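Local coordinates for protein MPT synthase subunit 2 (Burkholderia ambifaria, PDB 7L32) that probably serves as the catalytic large subunit of molybdopterin synthase, making molybdopterin for the molybdenum cofactor by sulfur transfer, at residues A[80-92]-A[99-111]. Numbering follows the deposited sequence.
Sequences RWPGIDVAIVHRV and DQIVMVATVASHR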
ATOM      1  N   ARG A  80       6.005   0.214 -17.745  1.00 19.72           N
ATOM      2  CA  ARG A  80       5.700   1.618 -17.476  1.00 19.16           C
ATOM      3  C   ARG A  80       6.626   2.208 -16.418  1.00 18.82           C
ATOM      4  O   ARG A  80       6.987   3.386 -16.501  1.00 22.72           O
ATOM      5  CB  ARG A  80       4.252   1.769 -17.028  1.00 20.54           C
ATOM      6  CG  ARG A  80       3.204   1.555 -18.136  1.00 23.68           C
ATOM      7  CD  ARG A  80       1.795   1.461 -17.553  1.00 20.93           C
ATOM      8  NE  ARG A  80       0.772   1.304 -18.593  1.00 20.58           N
ATOM      9  CZ  ARG A  80      -0.198   2.172 -18.821  1.00 21.09           C
ATOM     10  NH1 ARG A  80      -0.330   3.278 -18.084  1.00 19.77           N
ATOM     11  NH2 ARG A  80      -1.082   1.918 -19.785  1.00 23.22           N
ATOM     12  N   TRP A  81       7.013   1.413 -15.423  1.00 18.01           N
ATOM     13  CA  TRP A  81       7.872   1.868 -14.322  1.00 20.67           C
ATOM     14  C   TRP A  81       9.067   0.930 -14.256  1.00 24.75           C
ATOM     15  O   TRP A  81       9.095  -0.009 -13.445  1.00 21.60           O
ATOM     16  CB  TRP A  81       7.119   1.906 -12.983  1.00 17.11           C
ATOM     17  CG  TRP A  81       6.002   2.919 -12.953  1.00 17.19           C
ATOM     18  CD1 TRP A  81       6.113   4.277 -12.721  1.00 17.08           C
ATOM     19  CD2 TRP A  81       4.609   2.664 -13.193  1.00 18.03           C
ATOM     20  NE1 TRP A  81       4.871   4.867 -12.806  1.00 16.26           N
ATOM     21  CE2 TRP A  81       3.932   3.901 -13.089  1.00 18.64           C
ATOM     22  CE3 TRP A  81       3.872   1.504 -13.496  1.00 17.47           C
ATOM     23  CZ2 TRP A  81       2.544   4.021 -13.275  1.00 17.23           C
ATOM     24  CZ3 TRP A  81       2.485   1.614 -13.670  1.00 18.82           C
ATOM     25  CH2 TRP A  81       1.839   2.871 -13.572  1.00 19.23           C
ATOM     26  N   PRO A  82      10.063   1.138 -15.116  1.00 23.80           N
ATOM     27  CA  PRO A  82      11.247   0.267 -15.089  1.00 25.92           C
ATOM     28  C   PRO A  82      11.890   0.280 -13.708  1.00 28.64           C
ATOM     29  O   PRO A  82      11.940   1.317 -13.041  1.00 23.96           O
ATOM     30  CB  PRO A  82      12.166   0.888 -16.152  1.00 33.85           C
ATOM     31  CG  PRO A  82      11.210   1.572 -17.108  1.00 31.23           C
ATOM     32  CD  PRO A  82      10.108   2.109 -16.227  1.00 22.96           C
ATOM     33  N   GLY A  83      12.328  -0.896 -13.254  1.00 26.79           N
ATOM     34  CA  GLY A  83      12.998  -1.027 -11.972  1.00 30.80           C
ATOM     35  C   GLY A  83      12.113  -1.449 -10.807  1.00 28.18           C
ATOM     36  O   GLY A  83      12.629  -1.634  -9.699  1.00 36.92           O
ATOM     37  N   ILE A  84      10.801  -1.559 -11.000  1.00 22.33           N
ATOM     38  CA  ILE A  84       9.921  -2.034  -9.929  1.00 21.35           C
ATOM     39  C   ILE A  84       9.940  -3.562  -9.914  1.00 25.88           C
ATOM     40  O   ILE A  84      10.437  -4.198 -10.851  1.00 23.44           O
ATOM     41  CB  ILE A  84       8.476  -1.527 -10.082  1.00 21.93           C
ATOM     42  CG1 ILE A  84       7.814  -2.141 -11.330  1.00 21.74           C
ATOM     43  CG2 ILE A  84       8.428   0.006 -10.125  1.00 19.91           C
ATOM     44  CD1 ILE A  84       6.278  -1.998 -11.351  1.00 20.12           C
ATOM     45  N   ASP A  85       9.430  -4.157  -8.844  1.00 20.87           N
ATOM     46  CA  ASP A  85       9.075  -5.575  -8.820  1.00 20.09           C
ATOM     47  C   ASP A  85       7.684  -5.664  -8.213  1.00 26.01           C
ATOM     48  O   ASP A  85       7.262  -4.765  -7.460  1.00 17.81           O
ATOM     49  CB  ASP A  85      10.088  -6.429  -8.023  1.00 21.08           C
ATOM     50  CG  ASP A  85      10.030  -7.919  -8.376  1.00 24.16           C
ATOM     51  OD1 ASP A  85       9.288  -8.296  -9.322  1.00 24.76           O
ATOM     52  OD2 ASP A  85      10.735  -8.712  -7.702  1.00 23.31           O
ATOM     53  N   VAL A  86       6.957  -6.728  -8.584  1.00 17.68           N
ATOM     54  CA  VAL A  86       5.522  -6.867  -8.331  1.00 17.12           C
ATOM     55  C   VAL A  86       5.244  -8.264  -7.794  1.00 21.72           C
ATOM     56  O   VAL A  86       5.733  -9.253  -8.351  1.00 20.93           O
ATOM     57  CB  VAL A  86       4.685  -6.665  -9.623  1.00 22.15           C
ATOM     58  CG1 VAL A  86       3.175  -6.832  -9.331  1.00 16.42           C
ATOM     59  CG2 VAL A  86       4.990  -5.345 -10.304  1.00 19.95           C
ATOM     60  N   ALA A  87       4.405  -8.357  -6.758  1.00 18.20           N
ATOM     61  CA  ALA A  87       3.898  -9.648  -6.292  1.00 22.04           C
ATOM     62  C   ALA A  87       2.377  -9.587  -6.223  1.00 22.74           C
ATOM     63  O   ALA A  87       1.814  -8.578  -5.797  1.00 19.95           O
ATOM     64  CB  ALA A  87       4.473 -10.035  -4.916  1.00 23.82           C
ATOM     65  N   ILE A  88       1.706 -10.648  -6.681  1.00 19.91           N
ATOM     66  CA  ILE A  88       0.247 -10.725  -6.643  1.00 17.72           C
ATOM     67  C   ILE A  88      -0.137 -12.090  -6.089  1.00 20.38           C
ATOM     68  O   ILE A  88       0.353 -13.119  -6.579  1.00 20.33           O
ATOM     69  CB  ILE A  88      -0.387 -10.538  -8.038  1.00 20.00           C
ATOM     70  CG1 ILE A  88       0.087  -9.236  -8.713  1.00 19.35           C
ATOM     71  CG2 ILE A  88      -1.953 -10.597  -7.937  1.00 18.88           C
ATOM     72  CD1 ILE A  88      -0.255  -9.142 -10.222  1.00 18.57           C
ATOM     73  N   VAL A  89      -1.001 -12.104  -5.074  1.00 18.15           N
ATOM     74  CA  VAL A  89      -1.636 -13.343  -4.605  1.00 19.06           C
ATOM     75  C   VAL A  89      -3.142 -13.114  -4.607  1.00 22.17           C
ATOM     76  O   VAL A  89      -3.632 -12.174  -3.972  1.00 20.92           O
ATOM     77  CB  VAL A  89      -1.164 -13.760  -3.203  1.00 21.75           C
ATOM     78  CG1 VAL A  89      -1.793 -15.124  -2.807  1.00 24.04           C
ATOM     79  CG2 VAL A  89       0.380 -13.826  -3.118  1.00 26.15           C
ATOM     80  N   HIS A  90      -3.882 -13.960  -5.323  1.00 21.92           N
ATOM     81  CA  HIS A  90      -5.329 -13.827  -5.359  1.00 20.76           C
ATOM     82  C   HIS A  90      -5.955 -15.135  -4.890  1.00 24.72           C
ATOM     83  O   HIS A  90      -5.490 -16.217  -5.259  1.00 23.66           O
ATOM     84  CB  HIS A  90      -5.817 -13.465  -6.775  1.00 21.08           C
ATOM     85  CG  HIS A  90      -7.143 -12.768  -6.801  1.00 23.29           C
ATOM     86  ND1 HIS A  90      -8.300 -13.339  -6.314  1.00 25.33           N
ATOM     87  CD2 HIS A  90      -7.507 -11.562  -7.306  1.00 23.42           C
ATOM     88  CE1 HIS A  90      -9.315 -12.509  -6.494  1.00 23.24           C
ATOM     89  NE2 HIS A  90      -8.862 -11.424  -7.097  1.00 22.30           N
ATOM     90  N   ARG A  91      -6.982 -15.041  -4.051  1.00 20.17           N
ATOM     91  CA  ARG A  91      -7.636 -16.249  -3.567  1.00 26.24           C
ATOM     92  C   ARG A  91      -8.849 -16.577  -4.425  1.00 28.23           C
ATOM     93  O   ARG A  91      -9.406 -15.716  -5.112  1.00 26.82           O
ATOM     94  CB  ARG A  91      -8.059 -16.104  -2.112  1.00 25.23           C
ATOM     95  CG  ARG A  91      -6.874 -15.922  -1.166  1.00 26.18           C
ATOM     96  CD  ARG A  91      -7.343 -15.792   0.263  1.00 29.25           C
ATOM     97  NE  ARG A  91      -7.862 -17.049   0.780  1.00 28.75           N
ATOM     98  CZ  ARG A  91      -8.664 -17.149   1.830  1.00 35.17           C
ATOM     99  NH1 ARG A  91      -9.099 -16.074   2.470  1.00 33.94           N
ATOM    100  NH2 ARG A  91      -9.048 -18.357   2.244  1.00 36.83           N
ATOM    101  N   VAL A  92      -9.240 -17.854  -4.383  1.00 23.49           N
ATOM    102  CA  VAL A  92     -10.471 -18.350  -4.992  1.00 26.56           C
ATOM    103  C   VAL A  92     -11.145 -19.284  -3.991  1.00 29.08           C
ATOM    104  O   VAL A  92     -10.589 -19.609  -2.937  1.00 33.11           O
ATOM    105  CB  VAL A  92     -10.219 -19.068  -6.336  1.00 33.17           C
ATOM    106  CG1 VAL A  92      -9.776 -18.065  -7.397  1.00 28.47           C
ATOM    107  CG2 VAL A  92      -9.185 -20.173  -6.178  1.00 32.29           C
ATOM    108  N   ASP A  99     -12.875 -11.954   5.065  1.00 33.14           N
ATOM    109  CA  ASP A  99     -11.759 -12.715   4.517  1.00 33.41           C
ATOM    110  C   ASP A  99     -10.938 -11.857   3.562  1.00 29.31           C
ATOM    111  O   ASP A  99     -11.486 -11.074   2.783  1.00 28.76           O
ATOM    112  CB  ASP A  99     -12.260 -13.932   3.733  1.00 31.29           C
ATOM    113  CG  ASP A  99     -12.703 -15.079   4.622  1.00 39.84           C
ATOM    114  OD1 ASP A  99     -12.503 -15.040   5.855  1.00 45.00           O
ATOM    115  OD2 ASP A  99     -13.288 -16.018   4.061  1.00 38.60           O
ATOM    116  N   GLN A 100      -9.624 -12.059   3.581  1.00 30.91           N
ATOM    117  CA  GLN A 100      -8.766 -11.487   2.549  1.00 28.89           C
ATOM    118  C   GLN A 100      -9.077 -12.110   1.196  1.00 28.24           C
ATOM    119  O   GLN A 100      -9.256 -13.328   1.087  1.00 30.14           O
ATOM    120  CB  GLN A 100      -7.296 -11.722   2.889  1.00 32.10           C
ATOM    121  CG  GLN A 100      -6.830 -11.009   4.152  1.00 38.29           C
ATOM    122  CD  GLN A 100      -5.355 -11.238   4.462  1.00 38.36           C
ATOM    123  OE1 GLN A 100      -4.626 -10.293   4.759  1.00 35.83           O
ATOM    124  NE2 GLN A 100      -4.918 -12.500   4.426  1.00 32.22           N
ATOM    125  N   ILE A 101      -9.122 -11.272   0.161  1.00 23.05           N
ATOM    126  CA  ILE A 101      -9.339 -11.720  -1.226  1.00 24.29           C
ATOM    127  C   ILE A 101      -8.050 -11.674  -2.031  1.00 25.88           C
ATOM    128  O   ILE A 101      -7.699 -12.620  -2.731  1.00 22.96           O
ATOM    129  CB  ILE A 101     -10.416 -10.850  -1.917  1.00 26.92           C
ATOM    130  CG1 ILE A 101     -11.745 -10.906  -1.183  1.00 34.82           C
ATOM    131  CG2 ILE A 101     -10.610 -11.272  -3.376  1.00 31.01           C
ATOM    132  CD1 ILE A 101     -12.692  -9.810  -1.649  1.00 35.17           C
ATOM    133  N   VAL A 102      -7.353 -10.546  -1.985  1.00 18.91           N
ATOM    134  CA  VAL A 102      -6.284 -10.297  -2.943  1.00 18.89           C
ATOM    135  C   VAL A 102      -5.269  -9.399  -2.264  1.00 18.24           C
ATOM    136  O   VAL A 102      -5.632  -8.543  -1.458  1.00 19.72           O
ATOM    137  CB  VAL A 102      -6.846  -9.660  -4.234  1.00 18.15           C
ATOM    138  CG1 VAL A 102      -7.635  -8.395  -3.924  1.00 22.49           C
ATOM    139  CG2 VAL A 102      -5.751  -9.384  -5.260  1.00 22.31           C
ATOM    140  N   MET A 103      -3.997  -9.628  -2.560  1.00 17.88           N
ATOM    141  CA  MET A 103      -2.963  -8.675  -2.185  1.00 20.50           C
ATOM    142  C   MET A 103      -2.094  -8.384  -3.395  1.00 20.69           C
ATOM    143  O   MET A 103      -1.798  -9.279  -4.199  1.00 17.06           O
ATOM    144  CB  MET A 103      -2.097  -9.186  -1.015  1.00 18.93           C
ATOM    145  CG  MET A 103      -1.303 -10.465  -1.253  1.00 26.25           C
ATOM    146  SD  MET A 103       0.171 -10.385  -0.178  1.00 33.31           S
ATOM    147  CE  MET A 103       1.131  -9.227  -1.116  1.00 25.63           C
ATOM    148  N   VAL A 104      -1.708  -7.122  -3.531  1.00 16.26           N
ATOM    149  CA  VAL A 104      -0.736  -6.699  -4.530  1.00 16.88           C
ATOM    150  C   VAL A 104       0.331  -5.914  -3.782  1.00 18.27           C
ATOM    151  O   VAL A 104      -0.008  -5.046  -2.973  1.00 18.11           O
ATOM    152  CB  VAL A 104      -1.367  -5.828  -5.630  1.00 15.30           C
ATOM    153  CG1 VAL A 104      -0.253  -5.267  -6.546  1.00 15.96           C
ATOM    154  CG2 VAL A 104      -2.377  -6.672  -6.462  1.00 17.12           C
ATOM    155  N   ALA A 105       1.597  -6.260  -3.999  1.00 15.62           N
ATOM    156  CA  ALA A 105       2.711  -5.516  -3.395  1.00 19.41           C
ATOM    157  C   ALA A 105       3.707  -5.144  -4.490  1.00 20.92           C
ATOM    158  O   ALA A 105       3.995  -5.956  -5.379  1.00 19.87           O
ATOM    159  CB  ALA A 105       3.405  -6.346  -2.313  1.00 18.43           C
ATOM    160  N   THR A 106       4.231  -3.916  -4.436  1.00 16.48           N
ATOM    161  CA  THR A 106       5.243  -3.471  -5.379  1.00 16.18           C
ATOM    162  C   THR A 106       6.386  -2.854  -4.593  1.00 19.52           C
ATOM    163  O   THR A 106       6.184  -2.329  -3.498  1.00 18.36           O
ATOM    164  CB  THR A 106       4.720  -2.443  -6.393  1.00 16.66           C
ATOM    165  OG1 THR A 106       4.294  -1.241  -5.712  1.00 16.31           O
ATOM    166  CG2 THR A 106       3.544  -3.016  -7.231  1.00 15.91           C
ATOM    167  N   VAL A 107       7.590  -2.944  -5.138  1.00 16.52           N
ATOM    168  CA  VAL A 107       8.750  -2.301  -4.530  0.64 18.53           C
ATOM    169  C   VAL A 107       9.460  -1.493  -5.603  1.00 24.21           C
ATOM    170  O   VAL A 107       9.473  -1.865  -6.785  1.00 18.50           O
ATOM    171  CB  VAL A 107       9.703  -3.317  -3.843  0.64 22.51           C
ATOM    172  CG1 VAL A 107      10.253  -4.374  -4.829  0.64 20.96           C
ATOM    173  CG2 VAL A 107      10.853  -2.601  -3.124  0.64 20.10           C
ATOM    174  N   ALA A 108      10.036  -0.361  -5.185  1.00 22.70           N
ATOM    175  CA  ALA A 108      10.745   0.526  -6.081  1.00 19.47           C
ATOM    176  C   ALA A 108      11.790   1.280  -5.272  1.00 18.97           C
ATOM    177  O   ALA A 108      11.813   1.232  -4.039  1.00 20.30           O
ATOM    178  CB  ALA A 108       9.783   1.510  -6.762  1.00 22.40           C
ATOM    179  N   SER A 109      12.653   2.000  -5.977  1.00 22.24           N
ATOM    180  CA  SER A 109      13.613   2.827  -5.265  1.00 26.45           C
ATOM    181  C   SER A 109      12.927   3.986  -4.542  1.00 24.51           C
ATOM    182  O   SER A 109      13.431   4.452  -3.510  1.00 27.30           O
ATOM    183  CB  SER A 109      14.685   3.343  -6.233  1.00 35.52           C
ATOM    184  OG  SER A 109      14.124   4.207  -7.198  1.00 37.64           O
ATOM    185  N   HIS A 110      11.801   4.472  -5.066  1.00 25.92           N
ATOM    186  CA  HIS A 110      11.128   5.631  -4.483  1.00 31.00           C
ATOM    187  C   HIS A 110       9.616   5.415  -4.444  1.00 21.73           C
ATOM    188  O   HIS A 110       9.052   4.639  -5.233  1.00 19.69           O
ATOM    189  CB  HIS A 110      11.514   6.896  -5.263  1.00 29.48           C
ATOM    190  CG  HIS A 110      12.991   7.174  -5.239  1.00 37.70           C
ATOM    191  ND1 HIS A 110      13.830   6.867  -6.292  1.00 42.47           N
ATOM    192  CD2 HIS A 110      13.779   7.722  -4.281  1.00 48.90           C
ATOM    193  CE1 HIS A 110      15.068   7.218  -5.987  1.00 41.52           C
ATOM    194  NE2 HIS A 110      15.064   7.739  -4.771  1.00 51.19           N
ATOM    195  N   ARG A 111       8.963   6.126  -3.510  1.00 19.59           N
ATOM    196  CA  ARG A 111       7.562   5.840  -3.195  1.00 19.61           C
ATOM    197  C   ARG A 111       6.629   6.168  -4.355  1.00 17.25           C
ATOM    198  O   ARG A 111       5.612   5.480  -4.527  1.00 18.28           O
ATOM    199  CB  ARG A 111       7.119   6.584  -1.914  1.00 20.77           C
ATOM    200  CG  ARG A 111       7.118   8.102  -1.996  1.00 24.80           C
ATOM    201  CD  ARG A 111       6.640   8.760  -0.652  1.00 19.09           C
ATOM    202  NE  ARG A 111       6.614  10.210  -0.794  1.00 21.97           N
ATOM    203  CZ  ARG A 111       7.684  10.987  -0.695  1.00 30.89           C
ATOM    204  NH1 ARG A 111       8.877  10.489  -0.391  1.00 26.44           N
ATOM    205  NH2 ARG A 111       7.556  12.295  -0.907  1.00 30.48           N
TER
HETATM  206  O   HOH W   1      13.058   1.347  -8.688  1.00 29.92           O
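Arg91 and His90 close one end of an antiparallel pairing with Ile101 and Val102, in which strands 85-91 and 100-108 form the two central strands of the mixed four-stranded sheet of this MoaE-family protein. The N-to-C directions of these strand segments differ by 170°, and seven backbone hydrogen bonds join them, from Asp85 N to Val107 O through to Arg91 N to Ile101 O (2.8 Å). Ala87, Val89, Met103 and Ala105 line the face covered by helix 21-30, where Val89 CB meets Met103 CG at 3.8 Å. On the reverse face, Val102 CB lies over the His90 ring, 4.0 Å from its centroid, a CH-pi contact; ND1 donates in the ring plane to Arg91 O, which fixes the ring's rotation, and Phe131 stacks on it.

The Arg91 chain can be followed outward. CB and CG pass Ile101 O at 3.6 and 3.7 Å, and CD reaches Gln100 O. A bend about CG-CD (chi3 70°) brings the guanidinium round beside Gln100 O, with NE and CZ staying close to that oxygen and NH2 bonding Thr16 O of the loop following strand 11-15. NH1 donates to Gln100 O at 3.1 Å, in the carbonyl plane, with an N-H...O angle of 150°.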